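Local coordinates for protein fatty acid amide hydrolase (Candida albicans, PDB 6KVR) that probably hydrolyses monocarboxylic acid amides to the carboxylate and ammonium, as a member of the amidase signature family, at residues A260-S265 with T494-T499; A345-D350 with I378-P383; V353-P358 with L464-N469; S482-W487 with G542-G547. All blocks are in the same frame, centred on the assembly; numbering follows the deposited sequence.

All four contacts reach one mixed sheet, in which strands 494-499, 540-546, 462-466, 343-346 and 376-379 lie side by side in that order. Contact 1 packs a helix on the first, contact 4 a helix on the second, contact 3 a loop on the end of the third, and contact 2 pairs the last two. Contacts 1 and 2 are farthest apart, about 19 Å between centres; every other pair is separated by 10 to 12 Å and touches. Along the chain, contacts 2 and 3 interleave and nest inside the span closed by contact 1, whereas contacts 1 and 4 cross. The predicted nucleophile region lies nearest contacts 4 and 1, contact 2 at the outer edge.

Contact 1: residues A260-S265 with T494-T499; sequences APAAYS and TLSFQT
Helix 259-265 lies along strand 494-499 of the central mixed sheet of the amidase signature fold, the two running almost parallel (3° between their directions) with axes 7.6 Å apart at closest. So close a fit relies on small side chains. Ala262 points its methyl toward the strand, while the methyl of Ala263 stands at the flank of the helix; Ser496 faces both methyls, directed at the helix with OG anti to its own backbone N. Ser496 OG touches Ala263 CB at 3.4 Å and lies 4.1 Å from Ala262 CB, and its polar need is met by the carbonyl of Arg259, one turn back. This helix follows closely on Ser257, the predicted acyl-forming nucleophile, whose side chain is about 10 Å from that of Ala262. Two residues on from Ser496, Gln498 leaves the strand beside the helix and bends at chi2 (-52°), which swings its amide toward the helix. One acceptor of NE2 is Cys267 O. The other is in the helix: Gln498 NE2 donates to Ala263 O at 3.3 Å along a nearly straight N-H (163°), the acceptor lying in the amide plane but the donor sitting above the carbonyl plane.

Contact 2: residues A345-D350 with I378-P383; sequences AIIRDD and IEFDPP
Backbone pairing comes first: Ala345 stands opposite Ile378 and Ile346 opposite Glu379 in parallel beta bridges. Ile346 N donates to Ile378 O at 2.8 Å, nearly along the C=O axis, and Phe380 N returns a bond to Ile346 O at 3.0 Å. Past the strand ends the segments spread, and water takes over, one molecule joining Arg348 N to Phe380 O, another Asp349 O to Asp381 OD1. The salt bridge is a side-on grip of Arg348 on Glu379, on the face that carries Ile346 and Glu379. Both side chains bend at chi2, bringing Arg348 NE to Glu379 OE1 at 2.9 Å and NH2 to OE2 at 2.8 Å. Each carboxylate oxygen uses its syn lone pair, although the two planes are turned 33° apart; Asn364 takes NH1. Apolar packing gathers round Phe380, whose CB meets Ala345 CB at 3.9 Å and whose CD2 meets Ile347 CG1 at 3.8 Å. Further along, Ile347 CD1 crosses obliquely over Pro382, 3.9 Å from its CB. Together the strands form a beta-alpha-beta unit with helix 357-372, which packs on Ile346 and Arg348; Phe380 stacks on Phe454 of helix 434-457, and strand 462-466 continues the sheet beyond Ala345.

Contact 3: residues V353-P358 with L464-N469; sequences VRVSPP and LSPTYN
One backbone hydrogen bond ties the loop entering helix 357-372 to the turn that leaves strand 462-466: Ser356 N donates to Asn469 O at 3.0 Å. It is bent, with 135° at the hydrogen, and the donor stands above the carbonyl plane. Val355 CA makes a CA-H...O contact with the same Asn469 O at 3.6 Å, so two consecutive residues close on one carbonyl. Ser356 holds the N-cap position of the helix, yet its OG bonds to Asn470 instead of capping. Packing by carbon atoms supplies the remainder. Val355 CG1, anti to its carbonyl carbon, meets Pro466 CG at 3.7 Å, the two side chains crossing at about a right angle. Val353 CG1, anti to its backbone N, reaches obliquely to the amide carbon, CG, of Asn469 at 3.7 Å. Asn469 CB rests on the carbonyl of the intervening residue, 3.5 Å from Arg354 O. Polar ends of the asparagine are secured by other parts of the chain: ND2 by Glu527 and OD1 by Asn480, which would keep the amide from turning. The contact is largely buried, the side chain of Tyr468 about 9 Å from the predicted substrate-binding Gly256. In this parallel part of the mixed sheet, the loops after the C-terminal ends of strands 343-346 and 462-466 meet, the first leading into the helix of a beta-alpha-beta unit.

Contact 4: residues S482-W487 with G542-G547; sequences SYTSLW and GLQLSG
Gln544 NE2 is gripped by two carbonyls, Tyr483 O of the helix and Pro466 O. The bond from Gln544 NE2 to Tyr483 O measures 2.9 Å with 149° at the hydrogen; the acceptor lies in the amide plane of the glutamine, whereas the donor stands above the carbonyl plane. Arg259 NE binds OE1, so three bonds fix the rotation of this buried amide. An extended chain beyond CG (chi2 -173°) carries it from the strand to the helix. Thr484 comes across it at about a right angle, CG2 lying 3.6 Å from Gln544 OE1, while its hydroxyl bonds to Gly255 O. Trp487 turns its edge to the same amide, NE1 being 3.7 Å from Gln544 NE2 with the planes 75° apart. One face of the indole is given to Ser546, which points at the helix: OG sits 3.4 Å above the middle of the ring system, and CB makes a CH-pi contact 4.0 Å from the centroid of the six-membered ring. The hydroxyl bonds to Thr494. On the opposite face lies Leu486 CD2. The side chain of Thr484 is about 4 Å from the predicted substrate-binding Gly256, which puts helix 482-490 beside the likely active site. Strand 540-546, on which this helix packs, runs between strands 494-499 and 462-466, and helix 385-397 packs on Ser482, Ser485 and Leu486.

Contact 1: residues A260-S265 with T494-T499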
# COMPACT_ATOMS: atom_id res chain seq x y z
N ALA A 260 -7.71 9.52 -19.86
CA ALA A 260 -7.62 9.84 -21.28
C ALA A 260 -8.93 9.62 -22.02
O ALA A 260 -9.39 10.56 -22.69
CB ALA A 260 -6.47 9.07 -21.94
N PRO A 261 -9.59 8.44 -21.94
CA PRO A 261 -10.89 8.31 -22.62
C PRO A 261 -11.90 9.35 -22.18
O PRO A 261 -12.66 9.87 -23.01
CB PRO A 261 -11.35 6.89 -22.25
CG PRO A 261 -10.14 6.19 -21.72
CD PRO A 261 -9.22 7.22 -21.19
N ALA A 262 -11.93 9.67 -20.88
CA ALA A 262 -12.82 10.74 -20.41
C ALA A 262 -12.52 12.04 -21.14
O ALA A 262 -13.41 12.65 -21.74
CB ALA A 262 -12.69 10.91 -18.90
N ALA A 263 -11.25 12.47 -21.11
CA ALA A 263 -10.88 13.73 -21.73
C ALA A 263 -11.09 13.70 -23.24
O ALA A 263 -11.56 14.69 -23.82
CB ALA A 263 -9.42 14.06 -21.40
N TYR A 264 -10.75 12.58 -23.89
CA TYR A 264 -10.91 12.48 -25.34
C TYR A 264 -12.38 12.55 -25.73
O TYR A 264 -12.72 13.17 -26.75
CB TYR A 264 -10.33 11.16 -25.87
CG TYR A 264 -8.83 10.94 -25.76
CD1 TYR A 264 -7.99 11.91 -25.23
CD2 TYR A 264 -8.26 9.75 -26.18
CE1 TYR A 264 -6.63 11.70 -25.13
CE2 TYR A 264 -6.90 9.51 -26.08
CZ TYR A 264 -6.09 10.50 -25.55
OH TYR A 264 -4.73 10.30 -25.44
N SER A 265 -13.26 11.92 -24.95
CA SER A 265 -14.61 11.61 -25.40
C SER A 265 -15.67 12.53 -24.82
O SER A 265 -16.85 12.28 -25.04
CB SER A 265 -14.96 10.16 -25.05
OG SER A 265 -14.18 9.24 -25.77
N THR A 494 -6.32 11.96 -9.38
CA THR A 494 -6.37 12.90 -10.50
C THR A 494 -7.74 12.86 -11.16
O THR A 494 -8.19 11.81 -11.64
CB THR A 494 -5.27 12.59 -11.52
OG1 THR A 494 -4.00 12.63 -10.86
CG2 THR A 494 -5.28 13.60 -12.68
N LEU A 495 -8.38 14.02 -11.21
CA LEU A 495 -9.66 14.18 -11.91
C LEU A 495 -9.40 14.65 -13.33
O LEU A 495 -8.69 15.64 -13.54
CB LEU A 495 -10.55 15.18 -11.17
CG LEU A 495 -11.79 15.73 -11.86
CD1 LEU A 495 -12.85 14.66 -12.01
CD2 LEU A 495 -12.37 16.92 -11.07
N SER A 496 -9.95 13.94 -14.30
CA SER A 496 -10.02 14.41 -15.68
C SER A 496 -11.39 15.04 -15.89
O SER A 496 -12.41 14.37 -15.70
CB SER A 496 -9.77 13.26 -16.66
OG SER A 496 -9.79 13.72 -18.00
N PHE A 497 -11.42 16.33 -16.25
CA PHE A 497 -12.67 17.08 -16.33
C PHE A 497 -12.76 17.87 -17.63
O PHE A 497 -11.77 18.45 -18.08
CB PHE A 497 -12.83 18.02 -15.11
CG PHE A 497 -11.92 19.23 -15.12
CD1 PHE A 497 -10.64 19.17 -14.58
CD2 PHE A 497 -12.34 20.44 -15.67
CE1 PHE A 497 -9.80 20.28 -14.58
CE2 PHE A 497 -11.52 21.55 -15.69
CZ PHE A 497 -10.24 21.47 -15.14
N GLN A 498 -13.96 17.91 -18.22
CA GLN A 498 -14.20 18.74 -19.41
C GLN A 498 -14.12 20.22 -19.07
O GLN A 498 -14.65 20.67 -18.04
CB GLN A 498 -15.56 18.43 -20.02
CG GLN A 498 -15.61 17.11 -20.76
CD GLN A 498 -14.49 16.96 -21.76
OE1 GLN A 498 -14.22 17.87 -22.55
NE2 GLN A 498 -13.82 15.81 -21.75
N THR A 499 -13.48 20.99 -19.94
CA THR A 499 -13.39 22.44 -19.77
C THR A 499 -14.56 23.19 -20.39
O THR A 499 -14.74 24.37 -20.08
CB THR A 499 -12.09 22.96 -20.39
OG1 THR A 499 -12.12 22.75 -21.81
CG2 THR A 499 -10.90 22.24 -19.81

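Contact 2: residues A345-D350 with I378-P383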
# COMPACT_ATOMS: atom_id res chain seq x y z
N ALA A 345 -1.12 24.96 -8.88
CA ALA A 345 0.07 24.94 -9.71
C ALA A 345 -0.28 24.46 -11.11
O ALA A 345 -1.06 23.51 -11.28
CB ALA A 345 1.14 24.04 -9.08
N ILE A 346 0.27 25.13 -12.12
CA ILE A 346 -0.10 24.90 -13.51
C ILE A 346 1.08 24.27 -14.23
O ILE A 346 2.21 24.78 -14.16
CB ILE A 346 -0.51 26.21 -14.22
CG1 ILE A 346 -1.49 27.00 -13.34
CG2 ILE A 346 -1.15 25.90 -15.59
CD1 ILE A 346 -2.81 26.30 -13.11
N ILE A 347 0.82 23.17 -14.93
CA ILE A 347 1.80 22.58 -15.84
C ILE A 347 1.39 22.97 -17.25
O ILE A 347 0.38 22.47 -17.76
CB ILE A 347 1.90 21.06 -15.66
CG1 ILE A 347 2.53 20.72 -14.30
CG2 ILE A 347 2.72 20.42 -16.79
CD1 ILE A 347 2.61 19.22 -14.00
N ARG A 348 2.13 23.89 -17.87
CA ARG A 348 1.88 24.25 -19.26
C ARG A 348 2.56 23.31 -20.24
O ARG A 348 2.15 23.25 -21.41
CB ARG A 348 2.37 25.67 -19.56
CG ARG A 348 1.96 26.70 -18.54
CD ARG A 348 0.73 27.41 -19.00
NE ARG A 348 0.35 28.51 -18.13
CZ ARG A 348 -0.56 29.41 -18.46
NH1 ARG A 348 -1.16 29.38 -19.64
NH2 ARG A 348 -0.88 30.36 -17.58
N ASP A 349 3.60 22.60 -19.80
CA ASP A 349 4.45 21.76 -20.63
C ASP A 349 5.22 20.86 -19.68
O ASP A 349 5.92 21.36 -18.79
CB ASP A 349 5.38 22.64 -21.49
CG ASP A 349 6.25 21.84 -22.47
OD1 ASP A 349 7.04 20.95 -22.07
OD2 ASP A 349 6.13 22.10 -23.69
N ASP A 350 5.08 19.54 -19.83
CA ASP A 350 5.73 18.64 -18.88
C ASP A 350 7.23 18.51 -19.12
O ASP A 350 7.87 17.70 -18.45
CB ASP A 350 5.06 17.27 -18.91
CG ASP A 350 5.37 16.47 -20.18
OD1 ASP A 350 5.75 17.07 -21.21
OD2 ASP A 350 5.20 15.24 -20.12
N ILE A 378 0.31 29.23 -9.40
CA ILE A 378 1.76 29.12 -9.44
C ILE A 378 2.11 28.50 -10.78
O ILE A 378 1.55 27.46 -11.15
CB ILE A 378 2.30 28.26 -8.28
CG1 ILE A 378 1.99 28.90 -6.93
CG2 ILE A 378 3.78 27.98 -8.44
CD1 ILE A 378 2.37 28.01 -5.76
N GLU A 379 3.01 29.15 -11.54
CA GLU A 379 3.50 28.58 -12.79
C GLU A 379 4.60 27.58 -12.45
O GLU A 379 5.59 27.93 -11.80
CB GLU A 379 3.99 29.66 -13.75
CG GLU A 379 2.90 30.60 -14.28
CD GLU A 379 1.89 29.94 -15.26
OE1 GLU A 379 2.27 29.02 -16.01
OE2 GLU A 379 0.72 30.37 -15.28
N PHE A 380 4.40 26.33 -12.86
CA PHE A 380 5.10 25.18 -12.29
C PHE A 380 5.84 24.44 -13.40
O PHE A 380 5.22 23.96 -14.35
CB PHE A 380 4.10 24.26 -11.60
CG PHE A 380 4.70 23.05 -10.96
CD1 PHE A 380 5.91 23.12 -10.29
CD2 PHE A 380 4.02 21.83 -11.01
CE1 PHE A 380 6.44 21.99 -9.68
CE2 PHE A 380 4.54 20.71 -10.40
CZ PHE A 380 5.75 20.78 -9.75
N ASP A 381 7.17 24.36 -13.27
CA ASP A 381 8.00 23.61 -14.20
C ASP A 381 8.32 22.26 -13.54
O ASP A 381 9.24 22.17 -12.73
CB ASP A 381 9.29 24.39 -14.50
CG ASP A 381 10.08 23.80 -15.65
OD1 ASP A 381 9.80 22.65 -16.07
OD2 ASP A 381 11.00 24.49 -16.14
N PRO A 382 7.59 21.19 -13.86
CA PRO A 382 7.61 19.98 -13.02
C PRO A 382 8.93 19.25 -13.14
O PRO A 382 9.42 19.00 -14.25
CB PRO A 382 6.45 19.15 -13.58
CG PRO A 382 6.35 19.57 -15.00
CD PRO A 382 6.67 21.05 -15.01
N PRO A 383 9.54 18.88 -12.02
CA PRO A 383 10.90 18.32 -12.06
C PRO A 383 10.93 16.82 -12.33
O PRO A 383 10.00 16.08 -12.01
CB PRO A 383 11.44 18.62 -10.65
CG PRO A 383 10.20 18.65 -9.79
CD PRO A 383 9.06 19.12 -10.65
O HOH W 1 4.51 24.41 -16.87
O HOH W 2 8.21 22.22 -18.47

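Contact 3: residues V353-P358 with L464-N469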
# COMPACT_ATOMS: atom_id res chain seq x y z
N VAL A 353 6.99 16.66 -24.06
CA VAL A 353 6.26 16.78 -25.32
C VAL A 353 5.38 18.02 -25.26
O VAL A 353 4.45 18.09 -24.45
CB VAL A 353 5.43 15.52 -25.64
CG1 VAL A 353 4.70 15.68 -26.97
CG2 VAL A 353 6.31 14.26 -25.66
N ARG A 354 5.66 18.97 -26.14
CA ARG A 354 4.86 20.18 -26.28
C ARG A 354 3.42 19.83 -26.65
O ARG A 354 3.16 18.89 -27.41
CB ARG A 354 5.50 21.07 -27.35
CG ARG A 354 4.69 22.30 -27.78
CD ARG A 354 5.36 23.02 -28.94
NE ARG A 354 5.48 22.19 -30.13
CZ ARG A 354 5.78 22.66 -31.34
NH1 ARG A 354 5.98 23.95 -31.55
NH2 ARG A 354 5.89 21.81 -32.36
N VAL A 355 2.46 20.58 -26.09
CA VAL A 355 1.05 20.33 -26.35
C VAL A 355 0.65 21.10 -27.60
O VAL A 355 1.31 22.07 -28.00
CB VAL A 355 0.13 20.69 -25.15
CG1 VAL A 355 0.53 19.90 -23.92
CG2 VAL A 355 0.14 22.19 -24.86
N SER A 356 -0.44 20.65 -28.24
CA SER A 356 -0.93 21.22 -29.48
C SER A 356 -1.82 22.43 -29.19
O SER A 356 -2.23 22.65 -28.05
CB SER A 356 -1.70 20.14 -30.25
OG SER A 356 -3.01 20.00 -29.73
N PRO A 357 -2.13 23.23 -30.22
CA PRO A 357 -2.80 24.53 -30.00
C PRO A 357 -4.10 24.43 -29.21
O PRO A 357 -4.33 25.27 -28.33
CB PRO A 357 -3.04 25.04 -31.42
CG PRO A 357 -1.82 24.55 -32.15
CD PRO A 357 -1.55 23.16 -31.58
N PRO A 358 -5.00 23.47 -29.49
CA PRO A 358 -6.24 23.44 -28.69
C PRO A 358 -6.00 23.23 -27.20
O PRO A 358 -6.68 23.87 -26.38
CB PRO A 358 -7.05 22.30 -29.31
CG PRO A 358 -6.06 21.46 -30.01
CD PRO A 358 -5.02 22.42 -30.52
N LEU A 464 -2.81 21.50 -11.99
CA LEU A 464 -3.62 21.51 -13.20
C LEU A 464 -2.69 21.30 -14.38
O LEU A 464 -1.63 21.94 -14.45
CB LEU A 464 -4.38 22.83 -13.34
CG LEU A 464 -5.25 23.05 -14.58
CD1 LEU A 464 -6.36 22.02 -14.65
CD2 LEU A 464 -5.85 24.46 -14.60
N SER A 465 -3.06 20.41 -15.29
CA SER A 465 -2.14 20.02 -16.34
C SER A 465 -2.93 19.43 -17.51
O SER A 465 -4.09 19.05 -17.34
CB SER A 465 -1.12 18.99 -15.81
OG SER A 465 -1.78 17.75 -15.59
N PRO A 466 -2.32 19.34 -18.70
CA PRO A 466 -2.97 18.65 -19.81
C PRO A 466 -3.16 17.18 -19.50
O PRO A 466 -2.54 16.62 -18.60
CB PRO A 466 -1.99 18.85 -20.98
CG PRO A 466 -1.04 19.96 -20.54
CD PRO A 466 -0.97 19.81 -19.06
N THR A 467 -4.05 16.54 -20.27
CA THR A 467 -4.24 15.09 -20.19
C THR A 467 -3.42 14.34 -21.21
O THR A 467 -3.15 13.15 -21.01
CB THR A 467 -5.72 14.72 -20.38
OG1 THR A 467 -6.52 15.56 -19.54
CG2 THR A 467 -5.96 13.26 -19.97
N TYR A 468 -3.00 15.03 -22.27
CA TYR A 468 -2.39 14.46 -23.46
C TYR A 468 -1.88 15.66 -24.24
O TYR A 468 -2.33 16.78 -24.02
CB TYR A 468 -3.42 13.60 -24.23
CG TYR A 468 -2.96 13.07 -25.58
CD1 TYR A 468 -1.79 12.35 -25.70
CD2 TYR A 468 -3.71 13.29 -26.74
CE1 TYR A 468 -1.36 11.88 -26.92
CE2 TYR A 468 -3.28 12.81 -27.98
CZ TYR A 468 -2.10 12.10 -28.05
OH TYR A 468 -1.61 11.60 -29.25
N ASN A 469 -0.90 15.45 -25.13
CA ASN A 469 -0.35 16.58 -25.88
C ASN A 469 -1.22 16.99 -27.05
O ASN A 469 -0.77 17.69 -27.97
CB ASN A 469 1.06 16.24 -26.39
CG ASN A 469 1.10 14.88 -27.07
OD1 ASN A 469 1.51 13.89 -26.46
ND2 ASN A 469 0.62 14.82 -28.30

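Contact 4: residues S482-W487 with G542-G547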
# COMPACT_ATOMS: atom_id res chain seq x y z
N SER A 482 3.06 10.58 -21.40
CA SER A 482 3.74 11.25 -20.29
C SER A 482 2.78 12.08 -19.43
O SER A 482 2.98 12.17 -18.21
CB SER A 482 4.88 12.13 -20.82
OG SER A 482 4.37 13.14 -21.67
N TYR A 483 1.74 12.66 -20.03
CA TYR A 483 0.87 13.57 -19.29
C TYR A 483 -0.03 12.83 -18.30
O TYR A 483 -0.40 13.41 -17.26
CB TYR A 483 0.06 14.43 -20.27
CG TYR A 483 0.87 15.60 -20.77
CD1 TYR A 483 1.04 16.75 -19.99
CD2 TYR A 483 1.56 15.54 -21.98
CE1 TYR A 483 1.82 17.81 -20.44
CE2 TYR A 483 2.34 16.58 -22.43
CZ TYR A 483 2.47 17.71 -21.67
OH TYR A 483 3.25 18.75 -22.12
N THR A 484 -0.37 11.57 -18.57
CA THR A 484 -1.13 10.78 -17.60
C THR A 484 -0.25 9.85 -16.77
O THR A 484 -0.50 9.67 -15.57
CB THR A 484 -2.20 9.92 -18.28
OG1 THR A 484 -1.63 9.28 -19.44
CG2 THR A 484 -3.44 10.74 -18.67
N SER A 485 0.79 9.27 -17.38
CA SER A 485 1.56 8.26 -16.67
C SER A 485 2.32 8.86 -15.49
O SER A 485 2.65 8.12 -14.56
CB SER A 485 2.52 7.54 -17.62
OG SER A 485 3.54 8.41 -18.08
N LEU A 486 2.58 10.17 -15.50
CA LEU A 486 3.23 10.81 -14.36
C LEU A 486 2.44 10.59 -13.07
O LEU A 486 3.01 10.28 -12.02
CB LEU A 486 3.39 12.31 -14.62
CG LEU A 486 3.90 13.15 -13.45
CD1 LEU A 486 5.33 12.73 -13.07
CD2 LEU A 486 3.79 14.68 -13.72
N TRP A 487 1.12 10.76 -13.13
CA TRP A 487 0.32 10.59 -11.93
C TRP A 487 0.10 9.12 -11.56
O TRP A 487 -0.36 8.84 -10.44
CB TRP A 487 -1.02 11.34 -12.09
CG TRP A 487 -0.73 12.73 -12.59
CD1 TRP A 487 -1.02 13.23 -13.82
CD2 TRP A 487 -0.02 13.77 -11.88
NE1 TRP A 487 -0.56 14.52 -13.92
CE2 TRP A 487 0.05 14.88 -12.75
CE3 TRP A 487 0.53 13.88 -10.60
CZ2 TRP A 487 0.67 16.08 -12.38
CZ3 TRP A 487 1.15 15.08 -10.23
CH2 TRP A 487 1.22 16.16 -11.12
N GLY A 542 -10.27 18.10 -22.40
CA GLY A 542 -10.37 17.82 -20.98
C GLY A 542 -9.00 17.95 -20.34
O GLY A 542 -7.99 17.62 -20.95
N LEU A 543 -8.98 18.44 -19.10
CA LEU A 543 -7.74 18.69 -18.38
C LEU A 543 -7.72 17.90 -17.08
O LEU A 543 -8.76 17.40 -16.62
CB LEU A 543 -7.59 20.19 -18.09
CG LEU A 543 -7.48 21.20 -19.24
CD1 LEU A 543 -7.49 22.62 -18.68
CD2 LEU A 543 -6.22 20.97 -20.10
N GLN A 544 -6.55 17.81 -16.45
CA GLN A 544 -6.36 17.03 -15.23
C GLN A 544 -6.17 17.93 -14.02
O GLN A 544 -5.41 18.90 -14.06
CB GLN A 544 -5.16 16.10 -15.35
CG GLN A 544 -5.35 15.03 -16.37
CD GLN A 544 -4.21 14.04 -16.32
OE1 GLN A 544 -4.41 12.89 -15.93
NE2 GLN A 544 -3.01 14.49 -16.67
N LEU A 545 -6.83 17.56 -12.93
CA LEU A 545 -6.65 18.16 -11.61
C LEU A 545 -6.17 17.07 -10.64
O LEU A 545 -6.91 16.14 -10.32
CB LEU A 545 -7.94 18.80 -11.13
CG LEU A 545 -7.86 19.79 -9.96
CD1 LEU A 545 -7.37 21.17 -10.40
CD2 LEU A 545 -9.25 19.89 -9.35
N SER A 546 -4.93 17.19 -10.17
CA SER A 546 -4.32 16.22 -9.27
C SER A 546 -4.17 16.79 -7.86
O SER A 546 -3.73 17.93 -7.69
CB SER A 546 -2.94 15.80 -9.78
OG SER A 546 -3.01 15.43 -11.13
N GLY A 547 -4.50 15.98 -6.85
CA GLY A 547 -4.31 16.33 -5.47
C GLY A 547 -3.28 15.45 -4.78
O GLY A 547 -2.74 14.51 -5.36